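Local coordinates for cytolethal distending toxin protein C (Haemophilus ducreyi, PDB 1SR4), which is a ricin-like beta-trefoil subunit of the tripartite cytolethal distending toxin, probably binding carbohydrate and helping its DNase I-like subunit to reach host cells, at the interface of chains B and A. Numbering follows the deposited sequence. Chains: chain A, cytolethal distending toxin protein C; chain B, cytolethal distending toxin protein B.

The interface of chains B and A. Residues chain B 13, 44; chain A 12-13, 15.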
# COMPACT_ATOMS: atom_id res chain seq x y z
N GLN B 13 -3.64 -2.44 -10.87
CA GLN B 13 -4.20 -1.71 -12.02
C GLN B 13 -3.10 -1.04 -12.82
O GLN B 13 -3.14 0.16 -13.09
CB GLN B 13 -5.22 -0.65 -11.55
CG GLN B 13 -6.47 -1.25 -10.88
CD GLN B 13 -7.60 -0.25 -10.72
OE1 GLN B 13 -7.39 0.86 -10.22
NE2 GLN B 13 -8.80 -0.63 -11.13
N GLU B 44 -3.26 -7.40 -12.28
CA GLU B 44 -2.99 -6.27 -13.18
C GLU B 44 -1.60 -5.73 -12.87
O GLU B 44 -1.37 -4.52 -12.74
CB GLU B 44 -4.07 -5.19 -12.99
CG GLU B 44 -5.47 -5.68 -13.40
CD GLU B 44 -6.49 -4.57 -13.43
OE1 GLU B 44 -6.19 -3.51 -14.02
OE2 GLU B 44 -7.59 -4.77 -12.85
N VAL A 12 -11.26 -6.04 -18.63
CA VAL A 12 -10.56 -5.18 -17.69
C VAL A 12 -10.33 -3.78 -18.25
O VAL A 12 -9.54 -3.59 -19.18
CB VAL A 12 -9.17 -5.75 -17.30
CG1 VAL A 12 -8.50 -4.84 -16.27
CG2 VAL A 12 -9.31 -7.16 -16.74
N GLU A 13 -11.02 -2.80 -17.68
CA GLU A 13 -10.84 -1.44 -18.16
C GLU A 13 -9.45 -0.88 -17.86
O GLU A 13 -8.76 -1.34 -16.95
CB GLU A 13 -11.89 -0.51 -17.53
CG GLU A 13 -13.24 -0.51 -18.24
CD GLU A 13 -13.93 0.85 -18.17
OE1 GLU A 13 -14.06 1.53 -19.22
OE2 GLU A 13 -14.32 1.23 -17.05
N SER A 15 -7.15 1.89 -16.38
CA SER A 15 -7.27 2.88 -15.30
C SER A 15 -6.39 4.10 -15.55
O SER A 15 -5.24 3.96 -15.97
CB SER A 15 -6.82 2.28 -13.95
OG SER A 15 -7.72 1.31 -13.47
O HOH W 1 -7.42 -1.30 -14.71
O HOH W 2 -2.88 2.31 -14.80
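Over one face of the B:Gln13 carboxamide sits the hydroxyl of A:Ser15, its OG 3.2 Å from the amide carbon CD and nearly centred above the group. OE1 and NE2 lie almost equally far from OG, so the approach is van der Waals packing on the flat face. Glutamine suits its place because its chain, extended beyond CG, carries a broad, flat amide out to the hydroxyl. Serine suits the place because its small oxygen settles close to the amide while still reaching water. Its OG lies anti to its carbonyl carbon (chi1 -71°), which sets it over the amide, with water 1 off to one side, roughly at right angles to the direction of the amide.

The B:Glu44 carboxylate likewise meets the other chain through a face: methyl CG1 of A:Val12 lies 3.5 Å from CD and about as far from both oxygens. With CG1 anti to the backbone N (chi1 -178°), valine presents this branch to the carboxylate, an apolar cap that leaves the oxygens to polar partners. Water 1 approaches OE1 close to the carboxylate plane, 2.6 Å from that oxygen. This water also lies 2.6 Å from the backbone O of A:Glu13 and 2.9 Å from OG of A:Ser15, and so joins both chains. A:Glu13 contributes its carbonyl here, a role that does not depend on its side chain. Water 2 forms a second bridge, 2.8 Å from the backbone O of B:Gln13 and 3.1 Å from the backbone O of A:Ser15.

The extended, non-helical N-terminal segment of CdtC thus lies in a cleft of CdtB. B:Glu44 matches the conserved metal-binding glutamate of the DNase I-like family, so the segment probably covers the nuclease active site, helping to hold the toxin together and probably restricting substrate access while the segment is in place.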